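ErfK/YbiS/YcfS/YnhG family protein (Xylanimonas cellulosilytica, PDB 4LPQ) probably acts as a peptidoglycan L,D-transpeptidase in cell wall biogenesis, this chain joining a putative peptidoglycan-binding domain to the YkuD-type catalytic domain. Local coordinates at residues Leu30-Leu35 / Gly75-Pro80; Ala48-Gln53 / Ile108-Ser113. All blocks are in the same frame, centred on the assembly; numbering follows the deposited sequence.

Contact 1: Leu30-Leu35 / Gly75-Pro80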
loop_
_atom_site.group_PDB
_atom_site.type_symbol
_atom_site.label_atom_id
_atom_site.label_comp_id
_atom_site.label_asym_id
_atom_site.label_seq_id
_atom_site.Cartn_x
_atom_site.Cartn_y
_atom_site.Cartn_z
ATOM N N LEU A 30 4.074 1.354 -14.550
ATOM C CA LEU A 30 5.078 1.752 -13.609
ATOM C C LEU A 30 5.126 0.880 -12.364
ATOM O O LEU A 30 6.011 1.117 -11.506
ATOM C CB LEU A 30 4.884 3.205 -13.222
ATOM C CG LEU A 30 5.120 4.256 -14.295
ATOM C CD1 LEU A 30 4.712 5.629 -13.741
ATOM C CD2 LEU A 30 6.544 4.270 -14.725
ATOM N N GLY A 31 4.221 -0.073 -12.224
ATOM C CA GLY A 31 4.241 -0.991 -11.110
ATOM C C GLY A 31 3.428 -0.658 -9.898
ATOM O O GLY A 31 3.465 -1.350 -8.897
ATOM N N TYR A 32 2.613 0.401 -10.005
ATOM C CA TYR A 32 1.698 0.736 -8.928
ATOM C C TYR A 32 0.542 -0.231 -9.028
ATOM O O TYR A 32 -0.007 -0.435 -10.102
ATOM C CB TYR A 32 1.255 2.204 -9.061
ATOM C CG TYR A 32 2.446 3.094 -8.792
ATOM C CD1 TYR A 32 3.349 3.423 -9.807
ATOM C CD2 TYR A 32 2.765 3.548 -7.515
ATOM C CE1 TYR A 32 4.467 4.154 -9.553
ATOM C CE2 TYR A 32 3.933 4.260 -7.229
ATOM C CZ TYR A 32 4.798 4.580 -8.275
ATOM O OH TYR A 32 5.887 5.330 -7.975
ATOM N N PHE A 33 0.154 -0.860 -7.928
ATOM C CA PHE A 33 -0.779 -1.987 -7.997
ATOM C C PHE A 33 -2.151 -1.557 -8.416
ATOM O O PHE A 33 -2.822 -0.765 -7.748
ATOM C CB PHE A 33 -0.882 -2.641 -6.619
ATOM C CG PHE A 33 -1.798 -3.839 -6.632
ATOM C CD1 PHE A 33 -1.374 -5.018 -7.189
ATOM C CD2 PHE A 33 -3.078 -3.723 -6.257
ATOM C CE1 PHE A 33 -2.255 -6.089 -7.301
ATOM C CE2 PHE A 33 -3.922 -4.762 -6.325
ATOM C CZ PHE A 33 -3.547 -5.943 -6.852
ATOM N N ILE A 34 -2.569 -2.117 -9.544
ATOM C CA ILE A 34 -3.880 -1.877 -10.153
ATOM C C ILE A 34 -4.100 -3.038 -11.133
ATOM O O ILE A 34 -3.215 -3.378 -11.956
ATOM C CB ILE A 34 -3.955 -0.497 -10.851
ATOM C CG1 ILE A 34 -5.385 -0.144 -11.235
ATOM C CG2 ILE A 34 -2.999 -0.341 -11.995
ATOM C CD1 ILE A 34 -5.490 1.308 -11.740
ATOM N N LEU A 35 -5.249 -3.604 -11.124
ATOM C CA LEU A 35 -5.588 -4.768 -11.955
ATOM C C LEU A 35 -6.234 -4.448 -13.295
ATOM O O LEU A 35 -6.083 -5.220 -14.253
ATOM C CB LEU A 35 -6.490 -5.727 -11.156
ATOM C CG LEU A 35 -5.939 -6.350 -9.931
ATOM C CD1 LEU A 35 -6.925 -7.291 -9.279
ATOM C CD2 LEU A 35 -4.691 -7.089 -10.291
ATOM N N GLY A 75 7.882 9.140 -14.750
ATOM C CA GLY A 75 7.968 7.727 -14.484
ATOM C C GLY A 75 8.440 7.433 -13.078
ATOM O O GLY A 75 9.110 6.454 -12.815
ATOM N N TYR A 76 8.072 8.241 -12.085
ATOM C CA TYR A 76 8.584 8.124 -10.743
ATOM C C TYR A 76 8.290 6.733 -10.166
ATOM O O TYR A 76 7.167 6.279 -10.125
ATOM C CB TYR A 76 8.024 9.136 -9.760
ATOM C CG TYR A 76 8.686 9.021 -8.389
ATOM C CD1 TYR A 76 9.939 9.560 -8.154
ATOM C CD2 TYR A 76 8.188 8.168 -7.452
ATOM C CE1 TYR A 76 10.629 9.290 -6.974
ATOM C CE2 TYR A 76 8.832 7.887 -6.280
ATOM C CZ TYR A 76 10.048 8.404 -6.065
ATOM O OH TYR A 76 10.704 8.158 -4.878
ATOM N N ARG A 77 9.387 6.105 -9.674
ATOM C CA ARG A 77 9.326 4.838 -8.923
ATOM C C ARG A 77 10.266 4.983 -7.741
ATOM O O ARG A 77 11.396 5.489 -7.890
ATOM C CB ARG A 77 9.715 3.660 -9.742
ATOM C CG ARG A 77 8.681 3.308 -10.805
ATOM C CD ARG A 77 9.217 2.424 -11.881
ATOM N NE ARG A 77 10.038 1.320 -11.437
ATOM C CZ ARG A 77 9.651 0.096 -11.058
ATOM N NH1 ARG A 77 8.423 -0.263 -10.943
ATOM N NH2 ARG A 77 10.572 -0.755 -10.792
ATOM N N PRO A 78 9.866 4.480 -6.561
ATOM C CA PRO A 78 10.782 4.574 -5.418
ATOM C C PRO A 78 12.006 3.602 -5.589
ATOM O O PRO A 78 11.879 2.602 -6.300
ATOM C CB PRO A 78 9.910 4.179 -4.263
ATOM C CG PRO A 78 8.821 3.441 -4.828
ATOM C CD PRO A 78 8.596 3.841 -6.218
ATOM N N THR A 79 13.110 3.985 -4.956
ATOM C CA THR A 79 14.313 3.145 -4.961
ATOM C C THR A 79 14.306 2.257 -3.710
ATOM O O THR A 79 14.225 2.831 -2.597
ATOM C CB THR A 79 15.559 4.022 -4.987
ATOM O OG1 THR A 79 15.564 4.821 -6.162
ATOM C CG2 THR A 79 16.769 3.223 -4.940
ATOM N N PRO A 80 14.387 0.949 -3.858
ATOM C CA PRO A 80 14.337 0.102 -2.644
ATOM C C PRO A 80 15.699 0.182 -1.901
ATOM O O PRO A 80 16.745 0.586 -2.515
ATOM C CB PRO A 80 14.143 -1.262 -3.176
ATOM C CG PRO A 80 14.691 -1.204 -4.549
ATOM C CD PRO A 80 14.546 0.176 -5.070
#
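Tyr32 and Arg77 reach across in opposing senses, each ending on a backbone carbonyl of the other segment. Tyr32 OH donates to Tyr76 O at 2.7 Å; the acceptor lies at the ring edge, near the ring plane, while the hydroxyl stands 40° out of the Tyr76 carbonyl plane. Tyr32 CG is anti to its own carbonyl carbon (chi1 -68°), and beyond it the ring carries OH to within 3.6 Å of Pro78 CD. The Arg77 chain is bent at chi3 (44°), and its NH1 donates to Leu30 O at 2.8 Å. This bond is fairly straight and leaves within the guanidinium plane, although NH1 itself sits above the carbonyl plane. NH2 of the same group bonds Val105 O, tying the loop also to strand 104-110. Leu30 supplies the apolar part: CD2 rests 3.7 Å from Gly75 CA and CD1 3.9 Å from the same atom, so both methyls of the fork press on a residue without a side chain. Segment 30-35 belongs to the putative peptidoglycan-binding domain, while 75-80 leads on towards strand 86-91. Gly31 and Gly75, both with positive phi, form the Schellman C-caps of helices 18-30 and 66-74 that meet here.

Contact 2: Ala48-Gln53 / Ile108-Ser113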
loop_
_atom_site.group_PDB
_atom_site.type_symbol
_atom_site.label_atom_id
_atom_site.label_comp_id
_atom_site.label_asym_id
_atom_site.label_seq_id
_atom_site.Cartn_x
_atom_site.Cartn_y
_atom_site.Cartn_z
ATOM N N ALA A 48 -4.240 3.013 -6.061
ATOM C CA ALA A 48 -3.023 3.170 -6.877
ATOM C C ALA A 48 -2.558 4.605 -6.984
ATOM O O ALA A 48 -1.375 4.914 -6.940
ATOM C CB ALA A 48 -3.238 2.597 -8.269
ATOM N N VAL A 49 -3.536 5.546 -7.162
ATOM C CA VAL A 49 -3.170 6.969 -7.166
ATOM C C VAL A 49 -2.547 7.444 -5.878
ATOM O O VAL A 49 -1.582 8.182 -5.871
ATOM C CB VAL A 49 -4.357 7.865 -7.610
ATOM C CG1 VAL A 49 -4.039 9.348 -7.533
ATOM C CG2 VAL A 49 -4.784 7.520 -9.043
ATOM N N TRP A 50 -3.155 7.038 -4.766
ATOM C CA TRP A 50 -2.597 7.376 -3.457
ATOM C C TRP A 50 -1.202 6.815 -3.319
ATOM O O TRP A 50 -0.303 7.476 -2.850
ATOM C CB TRP A 50 -3.486 6.881 -2.372
ATOM C CG TRP A 50 -4.748 7.696 -2.137
ATOM C CD1 TRP A 50 -5.017 8.964 -2.541
ATOM C CD2 TRP A 50 -5.899 7.286 -1.398
ATOM N NE1 TRP A 50 -6.238 9.392 -2.071
ATOM C CE2 TRP A 50 -6.830 8.388 -1.360
ATOM C CE3 TRP A 50 -6.236 6.132 -0.739
ATOM C CZ2 TRP A 50 -8.055 8.297 -0.740
ATOM C CZ3 TRP A 50 -7.443 6.032 -0.096
ATOM C CH2 TRP A 50 -8.334 7.104 -0.092
ATOM N N ALA A 51 -0.983 5.549 -3.762
ATOM C CA ALA A 51 0.373 4.985 -3.705
ATOM C C ALA A 51 1.339 5.807 -4.495
ATOM O O ALA A 51 2.475 6.016 -4.107
ATOM C CB ALA A 51 0.347 3.597 -4.207
ATOM N N PHE A 52 0.905 6.269 -5.672
ATOM C CA PHE A 52 1.760 7.067 -6.521
ATOM C C PHE A 52 2.129 8.394 -5.913
ATOM O O PHE A 52 3.269 8.816 -5.873
ATOM C CB PHE A 52 1.106 7.270 -7.881
ATOM C CG PHE A 52 2.030 8.015 -8.820
ATOM C CD1 PHE A 52 3.063 7.362 -9.440
ATOM C CD2 PHE A 52 1.941 9.363 -8.977
ATOM C CE1 PHE A 52 4.016 8.040 -10.134
ATOM C CE2 PHE A 52 2.889 10.066 -9.737
ATOM C CZ PHE A 52 3.971 9.402 -10.300
ATOM N N GLN A 53 1.102 9.112 -5.444
ATOM C CA GLN A 53 1.326 10.416 -4.795
ATOM C C GLN A 53 2.215 10.243 -3.582
ATOM O O GLN A 53 3.120 11.055 -3.367
ATOM C CB GLN A 53 0.030 11.156 -4.464
ATOM C CG GLN A 53 -0.773 11.556 -5.678
ATOM C CD GLN A 53 -2.050 12.202 -5.372
ATOM O OE1 GLN A 53 -2.799 11.802 -4.491
ATOM N NE2 GLN A 53 -2.322 13.241 -6.165
ATOM N N ILE A 108 4.382 -1.363 -6.190
ATOM C CA ILE A 108 4.183 -0.388 -5.137
ATOM C C ILE A 108 2.712 -0.485 -4.723
ATOM O O ILE A 108 1.846 -0.347 -5.607
ATOM C CB ILE A 108 4.502 1.059 -5.583
ATOM C CG1 ILE A 108 5.875 1.201 -6.210
ATOM C CG2 ILE A 108 4.334 1.988 -4.360
ATOM C CD1 ILE A 108 5.927 1.015 -7.684
ATOM N N ILE A 109 2.458 -0.629 -3.413
ATOM C CA ILE A 109 1.124 -0.878 -2.903
ATOM C C ILE A 109 0.804 0.186 -1.850
ATOM O O ILE A 109 1.644 0.404 -0.937
ATOM C CB ILE A 109 1.051 -2.327 -2.360
ATOM C CG1 ILE A 109 1.079 -3.315 -3.502
ATOM C CG2 ILE A 109 -0.188 -2.550 -1.525
ATOM C CD1 ILE A 109 1.477 -4.717 -3.113
ATOM N N ASN A 110 -0.397 0.802 -1.954
ATOM C CA ASN A 110 -0.785 1.727 -0.902
ATOM C C ASN A 110 -0.946 0.980 0.424
ATOM O O ASN A 110 -1.537 -0.077 0.515
ATOM C CB ASN A 110 -2.113 2.352 -1.301
ATOM C CG ASN A 110 -2.574 3.427 -0.337
ATOM O OD1 ASN A 110 -1.823 4.357 -0.079
ATOM N ND2 ASN A 110 -3.782 3.265 0.195
ATOM N N ALA A 111 -0.393 1.590 1.509
ATOM C CA ALA A 111 -0.384 0.993 2.839
ATOM C C ALA A 111 -0.806 2.004 3.899
ATOM O O ALA A 111 -0.743 3.221 3.685
ATOM C CB ALA A 111 1.009 0.378 3.156
ATOM N N SER A 112 -1.194 1.508 5.098
ATOM C CA SER A 112 -1.409 2.342 6.217
ATOM C C SER A 112 -1.014 1.603 7.436
ATOM O O SER A 112 -1.442 0.487 7.699
ATOM C CB SER A 112 -2.891 2.775 6.274
ATOM O OG SER A 112 -3.151 3.659 7.351
ATOM N N SER A 113 -0.145 2.242 8.255
ATOM C CA SER A 113 0.434 1.674 9.454
ATOM C C SER A 113 -0.007 2.362 10.735
ATOM O O SER A 113 -1.007 3.056 10.713
ATOM C CB SER A 113 1.947 1.568 9.306
ATOM O OG SER A 113 2.521 2.877 9.285
#
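Asn110 and Ala51 bury the most surface here, and their CA atoms, 4.5 Å apart, are the nearest CA atoms across the contact. Both CB atoms point toward the opposite segment and lie 4.0 Å from each other; the Ala51 methyl also sits 3.7 Å from Asn110 N, so the small side chain packs directly on the strand backbone. Asn110 CG is anti to the backbone N (chi1 -175°), and the amide it carries turns to Trp50: OD1 is 3.8 Å from Trp50 CB, and ND2 is 3.9 Å from CE3, at the indole edge and near its plane. The indole and amide planes are 51° apart, so the groups are not stacked. These approaches are van der Waals contacts, whereas the amide's polar partners lie beyond the two segments: OD1 bonds Lys54 NZ on the same helix, and ND2 bonds Ile172 O. The arrangement is a helix-on-strand interdomain interface between helix 43-56 of the putative peptidoglycan-binding domain and strand 104-110 of the YkuD-type catalytic domain; the axes of helix segment 48-53 and strand segment 108-110 run at 111°, 6.8 Å apart at closest approach. The Trp50 side chain also touches Thr174. Ile108 CG2 also reaches the Ala51 methyl, 4.3 Å from its CB, while Ile109 points away from the helix and packs on Leu97 of the neighbouring antiparallel strand.

Contacts 1 and 2 have centres about 9 Å apart and meet chiefly through Ile108. Its two backbone polar atoms are each used by the 30-35 loop: Gly31 O lies 2.9 Å from Ile108 N, and Phe33 N 2.9 Å from Ile108 O, both probable hydrogen bonds that bind the loop to the strand. A further join is aromatic, Tyr32 meeting Phe52 edge-to-face with Tyr32 CZ 3.5 Å from Phe52 CD1, and Phe33 O packs 3.4 Å from Ala48 CB. Along the chain their segments alternate. Contact 1 lies away from the predicted active site; in contact 2 the Ile109 side chain is about 11 Å from that of His167, the predicted proton donor/acceptor.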